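Local coordinates for protein PbICP-C (Plasmodium berghei, PDB 3PNR) that probably inhibits cysteine peptidases as a chagasin-type inhibitor of a malaria parasite, at residues B[98-103]-B[151-156]; B[160-165]-B[181-186]. All coordinates share one frame; numbering follows the deposited sequence.

Interaction 1: residues B[98-103]-B[151-156]; sequences EEISVT and SVIKGH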
loop_
_atom_site.group_PDB
_atom_site.type_symbol
_atom_site.label_atom_id
_atom_site.label_comp_id
_atom_site.label_asym_id
_atom_site.label_seq_id
_atom_site.Cartn_x
_atom_site.Cartn_y
_atom_site.Cartn_z
ATOM N N GLU B 98 -1.219 19.210 -32.389
ATOM C CA GLU B 98 -2.154 19.920 -33.249
ATOM C C GLU B 98 -3.412 19.087 -33.476
ATOM O O GLU B 98 -4.515 19.625 -33.563
ATOM C CB GLU B 98 -1.497 20.266 -34.588
ATOM C CG GLU B 98 -0.940 19.062 -35.348
ATOM C CD GLU B 98 -0.540 19.400 -36.778
ATOM O OE1 GLU B 98 -0.205 20.574 -37.048
ATOM O OE2 GLU B 98 -0.558 18.486 -37.632
ATOM N N GLU B 99 -3.238 17.771 -33.552
ATOM C CA GLU B 99 -4.332 16.861 -33.871
ATOM C C GLU B 99 -5.157 16.458 -32.652
ATOM O O GLU B 99 -6.384 16.389 -32.719
ATOM C CB GLU B 99 -3.790 15.605 -34.553
ATOM C CG GLU B 99 -2.885 15.885 -35.739
ATOM C CD GLU B 99 -2.249 14.629 -36.291
ATOM O OE1 GLU B 99 -1.824 13.773 -35.486
ATOM O OE2 GLU B 99 -2.170 14.496 -37.530
ATOM N N ILE B 100 -4.479 16.186 -31.541
ATOM C CA ILE B 100 -5.148 15.648 -30.359
ATOM C C ILE B 100 -4.453 16.063 -29.065
ATOM O O ILE B 100 -3.264 16.386 -29.060
ATOM C CB ILE B 100 -5.214 14.103 -30.424
ATOM C CG1 ILE B 100 -6.145 13.542 -29.340
ATOM C CG2 ILE B 100 -3.807 13.505 -30.331
ATOM C CD1 ILE B 100 -6.664 12.136 -29.644
ATOM N N SER B 101 -5.201 16.056 -27.967
ATOM C CA SER B 101 -4.611 16.308 -26.656
ATOM C C SER B 101 -5.184 15.368 -25.586
ATOM O O SER B 101 -6.408 15.243 -25.434
ATOM C CB SER B 101 -4.790 17.772 -26.246
ATOM O OG SER B 101 -6.098 18.001 -25.757
ATOM N N VAL B 102 -4.287 14.699 -24.861
ATOM C CA VAL B 102 -4.686 13.800 -23.779
ATOM C C VAL B 102 -3.831 13.986 -22.518
ATOM O O VAL B 102 -2.606 14.137 -22.582
ATOM C CB VAL B 102 -4.680 12.318 -24.220
ATOM C CG1 VAL B 102 -5.593 11.504 -23.315
ATOM C CG2 VAL B 102 -5.122 12.184 -25.678
ATOM N N THR B 103 -4.491 13.976 -21.367
ATOM C CA THR B 103 -3.831 14.280 -20.102
ATOM C C THR B 103 -3.455 13.031 -19.309
ATOM O O THR B 103 -4.130 12.005 -19.399
ATOM C CB THR B 103 -4.739 15.148 -19.229
ATOM O OG1 THR B 103 -6.020 14.517 -19.117
ATOM C CG2 THR B 103 -4.909 16.523 -19.853
ATOM N N SER B 151 -8.660 10.632 -16.850
ATOM C CA SER B 151 -7.940 11.211 -17.993
ATOM C C SER B 151 -8.878 11.922 -18.982
ATOM O O SER B 151 -10.053 11.562 -19.125
ATOM C CB SER B 151 -7.089 10.161 -18.720
ATOM O OG SER B 151 -6.230 10.760 -19.687
ATOM N N VAL B 152 -8.339 12.929 -19.666
ATOM C CA VAL B 152 -9.121 13.783 -20.554
ATOM C C VAL B 152 -8.680 13.683 -22.017
ATOM O O VAL B 152 -7.506 13.905 -22.340
ATOM C CB VAL B 152 -9.020 15.252 -20.110
ATOM C CG1 VAL B 152 -9.831 16.142 -21.033
ATOM C CG2 VAL B 152 -9.482 15.390 -18.672
ATOM N N ILE B 153 -9.624 13.356 -22.898
ATOM C CA ILE B 153 -9.324 13.251 -24.329
ATOM C C ILE B 153 -10.080 14.286 -25.166
ATOM O O ILE B 153 -11.304 14.398 -25.075
ATOM C CB ILE B 153 -9.625 11.836 -24.873
ATOM C CG1 ILE B 153 -8.780 10.788 -24.143
ATOM C CG2 ILE B 153 -9.366 11.778 -26.377
ATOM C CD1 ILE B 153 -9.163 9.353 -24.458
ATOM N N LYS B 154 -9.344 15.033 -25.986
ATOM C CA LYS B 154 -9.944 16.059 -26.843
ATOM C C LYS B 154 -9.365 16.055 -28.260
ATOM O O LYS B 154 -8.156 16.223 -28.454
ATOM C CB LYS B 154 -9.790 17.444 -26.209
ATOM C CG LYS B 154 -10.229 18.599 -27.093
ATOM C CD LYS B 154 -10.060 19.921 -26.360
ATOM C CE LYS B 154 -9.944 21.090 -27.324
ATOM N NZ LYS B 154 -9.611 22.353 -26.606
ATOM N N GLY B 155 -10.242 15.863 -29.242
ATOM C CA GLY B 155 -9.850 15.863 -30.641
ATOM C C GLY B 155 -9.780 17.262 -31.227
ATOM O O GLY B 155 -10.545 18.150 -30.846
ATOM N N HIS B 156 -8.850 17.456 -32.155
ATOM C CA HIS B 156 -8.670 18.747 -32.808
ATOM C C HIS B 156 -8.705 18.604 -34.327
ATOM O O HIS B 156 -8.763 19.593 -35.059
ATOM C CB HIS B 156 -7.342 19.375 -32.384
ATOM C CG HIS B 156 -7.254 19.676 -30.922
ATOM N ND1 HIS B 156 -6.097 19.495 -30.193
ATOM C CD2 HIS B 156 -8.178 20.145 -30.051
ATOM C CE1 HIS B 156 -6.311 19.847 -28.938
ATOM N NE2 HIS B 156 -7.567 20.243 -28.824
#
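S101 and K154 form an antiparallel hydrogen-bonded pair, each amide donating to the other's carbonyl: S101 N to K154 O and K154 N to S101 O, both at 3.0 Å. T103 N adds a bond to V152 O at 3.2 Å. The return bond here is not made by a backbone carbonyl: V152 N donates to T103 OG1 at 2.9 Å, and T103's chi1 of 52° sets that oxygen between its own N and C, turned to the amide. T103 O instead accepts from the S151 hydroxyl, a bond modelled too short for its length to be trusted. S151 OG is also hydrogen-bonded to Y165 OH. At the opposite end, H156 N donates to E99 O at 2.7 Å, the donor tilted 29° from the carbonyl plane. The H156 ring folds back beside the first strand, with K154 O over the centre of one face and E98 O near the plane at its edge. Its CE1 meets S101 OG at 3.7 Å. The acid of E99 turns elsewhere, to a salt bridge with K76, and that of E98 to one with K157. In the non-hydrogen-bonded pair of V102 and I153 the side chains lie side by side and point the same way. I100 CD1 packs on I153 CG2 at 4.3 Å, on the face that meets I163 and I74 of the other sheet. Antiparallel pairing of strands 100-107 and 146-155 thus forms part of one layer of a beta sandwich, consistent with the immunoglobulin-like fold of chagasin-type inhibitors.

Interaction 2: residues B[160-165]-B[181-186]; sequences KYYIVY and IIYVTV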
loop_
_atom_site.group_PDB
_atom_site.type_symbol
_atom_site.label_atom_id
_atom_site.label_comp_id
_atom_site.label_asym_id
_atom_site.label_seq_id
_atom_site.Cartn_x
_atom_site.Cartn_y
_atom_site.Cartn_z
ATOM N N LYS B 160 -7.501 8.735 -36.855
ATOM C CA LYS B 160 -7.557 7.559 -35.990
ATOM C C LYS B 160 -6.388 7.595 -35.013
ATOM O O LYS B 160 -5.239 7.794 -35.412
ATOM C CB LYS B 160 -7.513 6.271 -36.810
ATOM C CG LYS B 160 -8.692 6.086 -37.743
ATOM C CD LYS B 160 -10.008 6.147 -36.987
ATOM C CE LYS B 160 -11.179 5.848 -37.911
ATOM N NZ LYS B 160 -11.142 6.678 -39.153
ATOM N N TYR B 161 -6.684 7.405 -33.733
ATOM C CA TYR B 161 -5.665 7.535 -32.698
ATOM C C TYR B 161 -5.680 6.368 -31.712
ATOM O O TYR B 161 -6.736 5.985 -31.199
ATOM C CB TYR B 161 -5.841 8.858 -31.950
ATOM C CG TYR B 161 -5.918 10.072 -32.854
ATOM C CD1 TYR B 161 -4.765 10.704 -33.299
ATOM C CD2 TYR B 161 -7.144 10.585 -33.258
ATOM C CE1 TYR B 161 -4.831 11.811 -34.121
ATOM C CE2 TYR B 161 -7.219 11.695 -34.082
ATOM C CZ TYR B 161 -6.059 12.301 -34.509
ATOM O OH TYR B 161 -6.125 13.403 -35.329
ATOM N N TYR B 162 -4.499 5.801 -31.465
ATOM C CA TYR B 162 -4.318 4.779 -30.437
ATOM C C TYR B 162 -3.794 5.423 -29.160
ATOM O O TYR B 162 -2.626 5.821 -29.090
ATOM C CB TYR B 162 -3.335 3.698 -30.904
ATOM C CG TYR B 162 -3.905 2.752 -31.928
ATOM C CD1 TYR B 162 -4.796 1.756 -31.556
ATOM C CD2 TYR B 162 -3.552 2.854 -33.266
ATOM C CE1 TYR B 162 -5.319 0.886 -32.487
ATOM C CE2 TYR B 162 -4.069 1.992 -34.203
ATOM C CZ TYR B 162 -4.954 1.008 -33.809
ATOM O OH TYR B 162 -5.475 0.143 -34.746
ATOM N N ILE B 163 -4.667 5.533 -28.162
ATOM C CA ILE B 163 -4.298 6.078 -26.859
ATOM C C ILE B 163 -4.046 4.944 -25.870
ATOM O O ILE B 163 -4.911 4.090 -25.661
ATOM C CB ILE B 163 -5.409 6.981 -26.307
ATOM C CG1 ILE B 163 -5.868 7.961 -27.390
ATOM C CG2 ILE B 163 -4.930 7.708 -25.062
ATOM C CD1 ILE B 163 -6.773 9.053 -26.883
ATOM N N VAL B 164 -2.862 4.930 -25.266
ATOM C CA VAL B 164 -2.482 3.810 -24.401
ATOM C C VAL B 164 -2.375 4.158 -22.913
ATOM O O VAL B 164 -1.640 5.061 -22.512
ATOM C CB VAL B 164 -1.186 3.146 -24.880
ATOM C CG1 VAL B 164 -0.861 1.947 -24.012
ATOM C CG2 VAL B 164 -1.320 2.731 -26.333
ATOM N N TYR B 165 -3.136 3.438 -22.102
ATOM C CA TYR B 165 -3.062 3.579 -20.656
ATOM C C TYR B 165 -2.629 2.255 -20.063
ATOM O O TYR B 165 -2.922 1.189 -20.614
ATOM C CB TYR B 165 -4.430 3.919 -20.083
ATOM C CG TYR B 165 -4.999 5.238 -20.530
ATOM C CD1 TYR B 165 -4.589 6.425 -19.940
ATOM C CD2 TYR B 165 -5.971 5.297 -21.522
ATOM C CE1 TYR B 165 -5.116 7.635 -20.333
ATOM C CE2 TYR B 165 -6.510 6.506 -21.924
ATOM C CZ TYR B 165 -6.077 7.673 -21.324
ATOM O OH TYR B 165 -6.603 8.881 -21.711
ATOM N N ILE B 181 -5.868 0.098 -24.391
ATOM C CA ILE B 181 -5.779 0.866 -25.628
ATOM C C ILE B 181 -7.149 1.401 -26.029
ATOM O O ILE B 181 -8.091 0.638 -26.222
ATOM C CB ILE B 181 -5.281 0.005 -26.781
ATOM C CG1 ILE B 181 -3.992 -0.717 -26.385
ATOM C CG2 ILE B 181 -5.112 0.862 -28.042
ATOM C CD1 ILE B 181 -3.850 -2.084 -27.005
ATOM N N ILE B 182 -7.258 2.717 -26.144
ATOM C CA ILE B 182 -8.463 3.331 -26.678
ATOM C C ILE B 182 -8.224 3.634 -28.145
ATOM O O ILE B 182 -7.282 4.354 -28.491
ATOM C CB ILE B 182 -8.804 4.648 -25.969
ATOM C CG1 ILE B 182 -8.663 4.487 -24.458
ATOM C CG2 ILE B 182 -10.201 5.104 -26.350
ATOM C CD1 ILE B 182 -9.249 3.202 -23.946
ATOM N N TYR B 183 -9.065 3.067 -29.005
ATOM C CA TYR B 183 -9.003 3.364 -30.429
ATOM C C TYR B 183 -10.042 4.423 -30.784
ATOM O O TYR B 183 -11.211 4.113 -31.009
ATOM C CB TYR B 183 -9.204 2.105 -31.264
ATOM C CG TYR B 183 -9.015 2.356 -32.735
ATOM C CD1 TYR B 183 -7.787 2.777 -33.232
ATOM C CD2 TYR B 183 -10.063 2.186 -33.629
ATOM C CE1 TYR B 183 -7.605 3.018 -34.579
ATOM C CE2 TYR B 183 -9.892 2.423 -34.979
ATOM C CZ TYR B 183 -8.662 2.838 -35.451
ATOM O OH TYR B 183 -8.490 3.074 -36.798
ATOM N N VAL B 184 -9.599 5.675 -30.819
ATOM C CA VAL B 184 -10.487 6.815 -31.012
ATOM C C VAL B 184 -10.474 7.321 -32.455
ATOM O O VAL B 184 -9.414 7.479 -33.068
ATOM C CB VAL B 184 -10.104 7.974 -30.072
ATOM C CG1 VAL B 184 -10.906 9.226 -30.408
ATOM C CG2 VAL B 184 -10.308 7.570 -28.620
ATOM N N THR B 185 -11.664 7.571 -32.993
ATOM C CA THR B 185 -11.795 8.140 -34.331
ATOM C C THR B 185 -12.347 9.559 -34.241
ATOM O O THR B 185 -13.475 9.765 -33.790
ATOM C CB THR B 185 -12.723 7.291 -35.222
ATOM O OG1 THR B 185 -14.080 7.458 -34.793
ATOM C CG2 THR B 185 -12.347 5.811 -35.146
ATOM N N VAL B 186 -11.543 10.536 -34.650
ATOM C CA VAL B 186 -11.997 11.924 -34.707
ATOM C C VAL B 186 -12.617 12.231 -36.072
ATOM O O VAL B 186 -11.939 12.200 -37.099
ATOM C CB VAL B 186 -10.849 12.916 -34.436
ATOM C CG1 VAL B 186 -11.342 14.351 -34.583
ATOM C CG2 VAL B 186 -10.267 12.686 -33.052
#
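The beta hairpin of strands 159-168 and 178-186 brings Y161 and I163 opposite V184 and I182, near the middle of the second sheet of the sandwich. Each of these two hydrogen-bonded pairs is closed by reciprocal backbone bonds, Y161 N to V184 O at 2.8 Å and I163 N to I182 O at 2.9 Å among them. The latter is nearly straight, 170° at the hydrogen. On one face Y162 and Y183 cross obliquely, ring centroids 4.6 Å apart and planes at 38°. With CG anti to the backbone N (chi1 -175°), the Y183 side chain leans toward Y162. I181 CG2 touches the edge of the same Y162 ring, 3.6 Å from CD1. The backbone of Y162 is also hydrogen-bonded to that of H75, which with D77 binds a cadmium ion. The other face is turned to the interior: I163 CB and I182 CB sit 4.1 Å apart, and Y161 lays CE2 against V186 CG2 while its hydroxyl is hydrogen-bonded to K157 O. Farther along this face, I182 CG1 meets the edge of the Y165 ring in its plane, 3.9 Å from CE2.

How the interactions relate
Interactions 1 and 2 belong to different sheets of one sandwich, their centres about 10 Å apart, and strand 146-155 is followed, after a short connection, by strand 159-168, so the chain crosses from one layer to the other. Where the layers meet, I153 CD1 approaches I163 CD1, V102 packs on Y165, and E99 CB lies against the Y161 hydroxyl. Interaction 2 is the more buried: regular backbone pairing, flanked mostly by apolar and aromatic side chains. Interaction 1 is only partly buried, and at its T103 end serine and threonine hydroxyls replace part of the backbone pairing.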